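Local coordinates for Phikz039 (Pseudomonas phage phikz, PDB 3ZBP), which is PhuZ, a phage-encoded member of the tubulin family whose nucleotide-binding fold holds GDP in this model, at residues G133-D138 with E293-M298; I164-N169 with R289-E294. One frame throughout, in Å; residues are numbered along the deposited sequence.

From the N terminus, the chain passes through the first parallel strands of the nucleotide-binding fold before reaching either contact. Segment 133-138 leaves strand 127-133 and leads into helix 138-158; segment 164-169 follows on the neighbouring strand 163-168. Both then wait for helix 285-302 near the C terminus, where interaction 2 closes the inner loop at 289-294 and interaction 1 the outer one at 293-298. The two closures are therefore nested, and their helix segments overlap at 293-294. Together they tie successive turns of this helix to the loop after strand 127-133 and to strand 163-168, their centres about 9 Å apart, and the Arg-295 to Glu-168 salt bridge joins them directly.

Interaction 1. Residues G133-D138 with E293-M298; sequences GSYDSD and EERREM. With GDP (guanosine-5'-diphosphate), chain B.
The ring of Tyr-135 carries Arg-295 CB over one face, in a CH-pi contact 3.9 Å from the ring centroid and 28° off the ring normal. The guanidinium of Arg-296 lies flat against backbone: Ser-137 C sits over its centre, 3.6 Å above the plane, with Ser-137 CA and Asp-138 N on the same face. The carboxylate of Asp-138 meets this guanidinium almost perpendicularly, planes 89° apart. Its OD1 forms a weak salt bridge with Arg-296 NH2 at 3.4 Å. Arg-296 NH1 also gives a weak, bent hydrogen bond to Tyr-135 O, 3.3 Å away, and the neighbouring methylene CD rests 3.2 Å from that same oxygen. The arginine reaches the loop because its chain bends at chi2 (63°), turning back from the helix toward the start of helix 138-158, where Ser-137 is the N-cap and binds Ser-140 N. Beyond the ring, Tyr-135 OH bonds to Glu-171 N and, through a water, reaches the carbonyl Arg-295 O. Arg-295 itself runs on extended past the hydroxyl to a salt bridge with Glu-168. On the far side of the loop, Asp-136 OD1 accepts a hydrogen bond from the GDP ribose O3' at 2.5 Å. The helix thus packs against a turn whose other side lines the nucleotide site. Beyond its two weak polar bonds, Arg-296 is held by packing of its flat face against the Ser-137 to Asp-138 backbone; its positive charge near a helix N terminus would probably be offset in part by Asp-138.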
loop_
_atom_site.group_PDB
_atom_site.type_symbol
_atom_site.label_atom_id
_atom_site.label_comp_id
_atom_site.label_asym_id
_atom_site.label_seq_id
_atom_site.Cartn_x
_atom_site.Cartn_y
_atom_site.Cartn_z
ATOM N N GLY A 133 9.179 -2.165 3.666
ATOM C CA GLY A 133 9.905 -2.962 4.638
ATOM C C GLY A 133 11.291 -2.377 4.862
ATOM O O GLY A 133 11.902 -1.839 3.930
ATOM N N SER A 134 11.799 -2.466 6.087
ATOM C CA SER A 134 13.126 -1.935 6.352
ATOM C C SER A 134 13.854 -2.706 7.434
ATOM O O SER A 134 13.258 -3.497 8.180
ATOM C CB SER A 134 13.057 -0.454 6.737
ATOM O OG SER A 134 12.223 -0.285 7.859
ATOM N N TYR A 135 15.154 -2.463 7.518
ATOM C CA TYR A 135 15.979 -3.176 8.466
ATOM C C TYR A 135 17.198 -2.342 8.850
ATOM O O TYR A 135 18.246 -2.886 9.177
ATOM C CB TYR A 135 16.356 -4.563 7.909
ATOM C CG TYR A 135 17.002 -4.574 6.528
ATOM C CD1 TYR A 135 18.374 -4.452 6.395
ATOM C CD2 TYR A 135 16.248 -4.736 5.372
ATOM C CE1 TYR A 135 18.985 -4.476 5.153
ATOM C CE2 TYR A 135 16.861 -4.756 4.103
ATOM C CZ TYR A 135 18.233 -4.618 4.013
ATOM O OH TYR A 135 18.898 -4.638 2.796
ATOM N N ASP A 136 17.037 -1.015 8.837
ATOM C CA ASP A 136 18.123 -0.094 9.182
ATOM C C ASP A 136 18.503 -0.147 10.661
ATOM O O ASP A 136 19.526 0.412 11.063
ATOM C CB ASP A 136 17.793 1.355 8.772
ATOM C CG ASP A 136 16.464 1.842 9.327
ATOM O OD1 ASP A 136 15.420 1.573 8.699
ATOM O OD2 ASP A 136 16.451 2.508 10.382
ATOM N N SER A 137 17.682 -0.816 11.465
ATOM C CA SER A 137 17.960 -0.958 12.892
ATOM C C SER A 137 17.278 -2.216 13.401
ATOM O O SER A 137 16.474 -2.816 12.677
ATOM C CB SER A 137 17.430 0.250 13.667
ATOM O OG SER A 137 16.009 0.317 13.588
ATOM N N ASP A 138 17.591 -2.621 14.633
ATOM C CA ASP A 138 16.885 -3.746 15.250
ATOM C C ASP A 138 15.394 -3.447 15.336
ATOM O O ASP A 138 14.575 -4.320 15.071
ATOM C CB ASP A 138 17.416 -4.064 16.653
ATOM C CG ASP A 138 18.813 -4.658 16.637
ATOM O OD1 ASP A 138 19.211 -5.230 15.596
ATOM O OD2 ASP A 138 19.514 -4.549 17.675
ATOM N N GLU A 293 15.747 -10.573 7.711
ATOM C CA GLU A 293 16.681 -11.008 8.749
ATOM C C GLU A 293 18.082 -11.254 8.186
ATOM O O GLU A 293 19.073 -10.794 8.759
ATOM C CB GLU A 293 16.150 -12.250 9.478
ATOM C CG GLU A 293 15.042 -11.933 10.493
ATOM C CD GLU A 293 14.315 -13.167 10.985
ATOM O OE1 GLU A 293 14.736 -14.287 10.622
ATOM O OE2 GLU A 293 13.321 -13.027 11.731
ATOM N N GLU A 294 18.162 -11.970 7.065
ATOM C CA GLU A 294 19.446 -12.223 6.400
ATOM C C GLU A 294 20.151 -10.927 6.001
ATOM O O GLU A 294 21.360 -10.769 6.197
ATOM C CB GLU A 294 19.252 -13.098 5.156
ATOM C CG GLU A 294 18.897 -14.546 5.461
ATOM C CD GLU A 294 18.340 -15.286 4.251
ATOM O OE1 GLU A 294 17.676 -14.638 3.403
ATOM O OE2 GLU A 294 18.557 -16.517 4.158
ATOM N N ARG A 295 19.404 -9.995 5.434
ATOM C CA ARG A 295 20.007 -8.749 5.006
ATOM C C ARG A 295 20.445 -7.884 6.183
ATOM O O ARG A 295 21.455 -7.176 6.101
ATOM C CB ARG A 295 19.081 -7.996 4.047
ATOM C CG ARG A 295 19.081 -8.613 2.652
ATOM C CD ARG A 295 18.160 -7.872 1.707
ATOM N NE ARG A 295 18.633 -7.953 0.325
ATOM C CZ ARG A 295 18.014 -7.389 -0.709
ATOM N NH1 ARG A 295 16.893 -6.713 -0.514
ATOM N NH2 ARG A 295 18.511 -7.499 -1.935
ATOM N N ARG A 296 19.693 -7.941 7.275
ATOM C CA ARG A 296 20.108 -7.265 8.499
ATOM C C ARG A 296 21.437 -7.842 9.002
ATOM O O ARG A 296 22.357 -7.101 9.364
ATOM C CB ARG A 296 19.018 -7.381 9.568
ATOM C CG ARG A 296 19.400 -6.783 10.917
ATOM C CD ARG A 296 19.638 -5.299 10.834
ATOM N NE ARG A 296 19.986 -4.735 12.136
ATOM C CZ ARG A 296 20.518 -3.530 12.299
ATOM N NH1 ARG A 296 20.755 -2.770 11.242
ATOM N NH2 ARG A 296 20.829 -3.088 13.513
ATOM N N GLU A 297 21.552 -9.164 9.011
ATOM C CA GLU A 297 22.801 -9.788 9.455
ATOM C C GLU A 297 23.967 -9.400 8.546
ATOM O O GLU A 297 25.074 -9.140 9.018
ATOM C CB GLU A 297 22.667 -11.313 9.510
ATOM C CG GLU A 297 23.848 -12.004 10.215
ATOM C CD GLU A 297 23.975 -13.482 9.864
ATOM O OE1 GLU A 297 24.336 -13.789 8.705
ATOM O OE2 GLU A 297 23.730 -14.337 10.747
ATOM N N MET A 298 23.723 -9.357 7.241
ATOM C CA MET A 298 24.776 -9.006 6.292
ATOM C C MET A 298 25.241 -7.568 6.523
ATOM O O MET A 298 26.444 -7.273 6.510
ATOM C CB MET A 298 24.280 -9.194 4.859
ATOM C CG MET A 298 25.375 -9.307 3.816
ATOM S SD MET A 298 24.953 -10.526 2.541
ATOM C CE MET A 298 23.346 -9.922 2.019
HETATM P PB GDP B . 6.295 6.101 11.780
HETATM O O1B GDP B . 6.269 5.718 13.241
HETATM O O2B GDP B . 6.016 7.571 11.605
HETATM O O3B GDP B . 5.227 5.315 11.066
HETATM O O3A GDP B . 7.760 5.674 11.227
HETATM P PA GDP B . 8.432 6.161 9.848
HETATM O O1A GDP B . 7.495 6.042 8.687
HETATM O O2A GDP B . 8.896 7.588 9.947
HETATM O "O5'" GDP B . 9.774 5.267 9.757
HETATM C "C5'" GDP B . 9.803 3.847 9.839
HETATM C "C4'" GDP B . 10.811 3.249 8.855
HETATM O "O4'" GDP B . 10.565 3.826 7.568
HETATM C "C3'" GDP B . 12.281 3.510 9.149
HETATM O "O3'" GDP B . 13.001 2.352 8.695
HETATM C "C2'" GDP B . 12.652 4.644 8.221
HETATM O "O2'" GDP B . 14.028 4.553 7.854
HETATM C "C1'" GDP B . 11.763 4.378 7.018
HETATM N N9 GDP B . 11.339 5.608 6.325
HETATM C C8 GDP B . 10.944 6.739 6.929
HETATM N N7 GDP B . 10.586 7.668 6.018
HETATM C C5 GDP B . 10.740 7.122 4.797
HETATM C C6 GDP B . 10.530 7.574 3.411
HETATM O O6 GDP B . 10.114 8.736 3.186
HETATM N N1 GDP B . 10.797 6.714 2.416
HETATM C C2 GDP B . 11.245 5.468 2.665
HETATM N N2 GDP B . 11.492 4.651 1.618
HETATM N N3 GDP B . 11.463 4.989 3.920
HETATM C C4 GDP B . 11.226 5.760 5.004
HETATM O O HOH W 1 21.841 -5.788 3.539
#

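Interaction 2. Residues I164-N169 with R289-E294. With GDP (guanosine-5'-diphosphate), chain B.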
loop_
_atom_site.group_PDB
_atom_site.type_symbol
_atom_site.label_atom_id
_atom_site.label_comp_id
_atom_site.label_asym_id
_atom_site.label_seq_id
_atom_site.Cartn_x
_atom_site.Cartn_y
_atom_site.Cartn_z
ATOM N N ILE A 164 -1.082 -6.408 -0.780
ATOM C CA ILE A 164 0.124 -5.722 -0.369
ATOM C C ILE A 164 1.039 -5.465 -1.560
ATOM O O ILE A 164 1.510 -6.408 -2.202
ATOM C CB ILE A 164 0.899 -6.574 0.647
ATOM C CG1 ILE A 164 0.011 -6.961 1.832
ATOM C CG2 ILE A 164 2.179 -5.853 1.076
ATOM C CD1 ILE A 164 -0.441 -5.781 2.691
ATOM N N ASN A 165 1.278 -4.190 -1.860
ATOM C CA ASN A 165 2.319 -3.803 -2.810
ATOM C C ASN A 165 3.577 -3.456 -2.003
ATOM O O ASN A 165 3.614 -2.447 -1.285
ATOM C CB ASN A 165 1.843 -2.636 -3.693
ATOM C CG ASN A 165 2.897 -2.168 -4.675
ATOM O OD1 ASN A 165 3.406 -1.049 -4.556
ATOM N ND2 ASN A 165 3.226 -3.013 -5.667
ATOM N N TYR A 166 4.587 -4.320 -2.104
ATOM C CA TYR A 166 5.748 -4.292 -1.205
ATOM C C TYR A 166 6.984 -3.638 -1.824
ATOM O O TYR A 166 7.421 -4.003 -2.925
ATOM C CB TYR A 166 6.082 -5.725 -0.755
ATOM C CG TYR A 166 7.271 -5.822 0.162
ATOM C CD1 TYR A 166 7.163 -5.484 1.508
ATOM C CD2 TYR A 166 8.503 -6.240 -0.316
ATOM C CE1 TYR A 166 8.252 -5.569 2.354
ATOM C CE2 TYR A 166 9.607 -6.326 0.529
ATOM C CZ TYR A 166 9.469 -5.994 1.854
ATOM O OH TYR A 166 10.550 -6.068 2.695
ATOM N N HIS A 167 7.526 -2.655 -1.111
ATOM C CA HIS A 167 8.806 -2.062 -1.447
ATOM C C HIS A 167 9.754 -2.266 -0.271
ATOM O O HIS A 167 9.320 -2.329 0.884
ATOM C CB HIS A 167 8.613 -0.577 -1.752
ATOM C CG HIS A 167 7.661 -0.333 -2.875
ATOM N ND1 HIS A 167 8.084 -0.046 -4.156
ATOM C CD2 HIS A 167 6.311 -0.392 -2.924
ATOM C CE1 HIS A 167 7.029 0.088 -4.940
ATOM N NE2 HIS A 167 5.940 -0.119 -4.219
ATOM N N GLU A 168 11.044 -2.384 -0.556
ATOM C CA GLU A 168 12.011 -2.651 0.501
ATOM C C GLU A 168 13.119 -1.600 0.487
ATOM O O GLU A 168 13.646 -1.254 -0.576
ATOM C CB GLU A 168 12.584 -4.068 0.347
ATOM C CG GLU A 168 13.412 -4.551 1.528
ATOM C CD GLU A 168 13.664 -6.049 1.480
ATOM O OE1 GLU A 168 12.681 -6.828 1.542
ATOM O OE2 GLU A 168 14.848 -6.448 1.384
ATOM N N ASN A 169 13.441 -1.066 1.664
ATOM C CA ASN A 169 14.575 -0.161 1.816
ATOM C C ASN A 169 15.889 -0.938 1.788
ATOM O O ASN A 169 16.469 -1.240 2.833
ATOM C CB ASN A 169 14.476 0.618 3.123
ATOM C CG ASN A 169 13.555 1.825 3.022
ATOM O OD1 ASN A 169 13.107 2.196 1.930
ATOM N ND2 ASN A 169 13.281 2.457 4.167
ATOM N N ARG A 289 10.187 -12.232 5.800
ATOM C CA ARG A 289 10.828 -12.126 7.112
ATOM C C ARG A 289 12.269 -12.640 7.061
ATOM O O ARG A 289 13.190 -11.964 7.522
ATOM C CB ARG A 289 10.036 -12.894 8.185
ATOM C CG ARG A 289 10.622 -12.730 9.600
ATOM C CD ARG A 289 9.960 -13.609 10.666
ATOM N NE ARG A 289 9.991 -15.035 10.343
ATOM C CZ ARG A 289 11.046 -15.825 10.531
ATOM N NH1 ARG A 289 12.172 -15.329 11.030
ATOM N NH2 ARG A 289 10.978 -17.112 10.208
ATOM N N LYS A 290 12.462 -13.822 6.481
ATOM C CA LYS A 290 13.796 -14.419 6.401
ATOM C C LYS A 290 14.772 -13.546 5.630
ATOM O O LYS A 290 15.924 -13.417 6.022
ATOM C CB LYS A 290 13.730 -15.827 5.791
ATOM C CG LYS A 290 13.039 -16.827 6.707
ATOM C CD LYS A 290 12.950 -18.228 6.093
ATOM C CE LYS A 290 12.261 -19.194 7.062
ATOM N NZ LYS A 290 11.564 -20.327 6.378
ATOM N N ARG A 291 14.308 -12.948 4.537
ATOM C CA ARG A 291 15.149 -12.072 3.732
ATOM C C ARG A 291 15.574 -10.860 4.561
ATOM O O ARG A 291 16.762 -10.542 4.645
ATOM C CB ARG A 291 14.401 -11.607 2.476
ATOM C CG ARG A 291 15.292 -10.929 1.431
ATOM C CD ARG A 291 14.496 -9.960 0.546
ATOM N NE ARG A 291 13.147 -10.454 0.251
ATOM C CZ ARG A 291 12.207 -9.747 -0.376
ATOM N NH1 ARG A 291 12.465 -8.509 -0.783
ATOM N NH2 ARG A 291 11.009 -10.276 -0.605
ATOM N N LEU A 292 14.600 -10.188 5.174
ATOM C CA LEU A 292 14.885 -9.038 6.034
ATOM C C LEU A 292 15.919 -9.410 7.091
ATOM O O LEU A 292 16.871 -8.659 7.331
ATOM C CB LEU A 292 13.609 -8.543 6.717
ATOM C CG LEU A 292 12.473 -7.988 5.841
ATOM C CD1 LEU A 292 11.240 -7.701 6.699
ATOM C CD2 LEU A 292 12.880 -6.721 5.088
ATOM N N GLU A 293 15.747 -10.573 7.711
ATOM C CA GLU A 293 16.681 -11.008 8.749
ATOM C C GLU A 293 18.082 -11.254 8.186
ATOM O O GLU A 293 19.073 -10.794 8.759
ATOM C CB GLU A 293 16.150 -12.250 9.478
ATOM C CG GLU A 293 15.042 -11.933 10.493
ATOM C CD GLU A 293 14.315 -13.167 10.985
ATOM O OE1 GLU A 293 14.736 -14.287 10.622
ATOM O OE2 GLU A 293 13.321 -13.027 11.731
ATOM N N GLU A 294 18.162 -11.970 7.065
ATOM C CA GLU A 294 19.446 -12.223 6.400
ATOM C C GLU A 294 20.151 -10.927 6.001
ATOM O O GLU A 294 21.360 -10.769 6.197
ATOM C CB GLU A 294 19.252 -13.098 5.156
ATOM C CG GLU A 294 18.897 -14.546 5.461
ATOM C CD GLU A 294 18.340 -15.286 4.251
ATOM O OE1 GLU A 294 17.676 -14.638 3.403
ATOM O OE2 GLU A 294 18.557 -16.517 4.158
HETATM P PB GDP B . 6.295 6.101 11.780
HETATM O O1B GDP B . 6.269 5.718 13.241
HETATM O O2B GDP B . 6.016 7.571 11.605
HETATM O O3B GDP B . 5.227 5.315 11.066
HETATM O O3A GDP B . 7.760 5.674 11.227
HETATM P PA GDP B . 8.432 6.161 9.848
HETATM O O1A GDP B . 7.495 6.042 8.687
HETATM O O2A GDP B . 8.896 7.588 9.947
HETATM O "O5'" GDP B . 9.774 5.267 9.757
HETATM C "C5'" GDP B . 9.803 3.847 9.839
HETATM C "C4'" GDP B . 10.811 3.249 8.855
HETATM O "O4'" GDP B . 10.565 3.826 7.568
HETATM C "C3'" GDP B . 12.281 3.510 9.149
HETATM O "O3'" GDP B . 13.001 2.352 8.695
HETATM C "C2'" GDP B . 12.652 4.644 8.221
HETATM O "O2'" GDP B . 14.028 4.553 7.854
HETATM C "C1'" GDP B . 11.763 4.378 7.018
HETATM N N9 GDP B . 11.339 5.608 6.325
HETATM C C8 GDP B . 10.944 6.739 6.929
HETATM N N7 GDP B . 10.586 7.668 6.018
HETATM C C5 GDP B . 10.740 7.122 4.797
HETATM C C6 GDP B . 10.530 7.574 3.411
HETATM O O6 GDP B . 10.114 8.736 3.186
HETATM N N1 GDP B . 10.797 6.714 2.416
HETATM C C2 GDP B . 11.245 5.468 2.665
HETATM N N2 GDP B . 11.492 4.651 1.618
HETATM N N3 GDP B . 11.463 4.989 3.920
HETATM C C4 GDP B . 11.226 5.760 5.004
#
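Glu-168 and Arg-291 face each other across the gap between a parallel strand of the tubulin-type, Rossmann-like nucleotide-binding fold and the C-terminal helix 285-302. Strand 164-168 and helix 289-294 run nearly parallel, their axes 9° apart in direction and 12.0 Å apart at closest approach, and long side chains bridge the distance. From Glu-168 CB, which points toward the helix, the chain is extended: CG stands opposite the backbone N (chi1 -170°), carrying the carboxylate well out from the strand. Glu-168 CD then comes 3.8 Å from the methyl Leu-292 CD2. At the tip, OE1 is shared. Arg-291 NH1, arriving from the opposite direction, forms a salt bridge with Glu-168 OE1 at 2.9 Å, the guanidinium tilted 32° from the carboxylate plane. Tyr-166 OH, two residues back on the same strand, donates a 2.5 Å hydrogen bond to Glu-168 OE1 from the anti side, tilted out of the carboxylate plane. The other oxygen, OE2, lies against the aliphatic Arg-291 CD and forms a salt bridge with Arg-295, one helical turn further on. Two arginines and a tyrosine thus hold this buried carboxylate, which would probably favour its charged form.

Tyr-166 completes the group: Arg-291 NH1 approaches the edge of its ring, 3.8 Å from CE2, with the guanidinium plane nearly perpendicular to the ring. Tyr-166 OH also touches Leu-292 CD2, which lies against Glu-168 OE1 as well, so the leucine fills the angle between the tyrosine and glutamate tips; Leu-141 of helix 138-158 touches it too. Next in the chain after Glu-168, Asn-169 reads the guanine of GDP with both ends of its amide: OD1 accepts from N2, and Asn-169 ND2 donates to GDP N3 at 3.1 Å, almost straight.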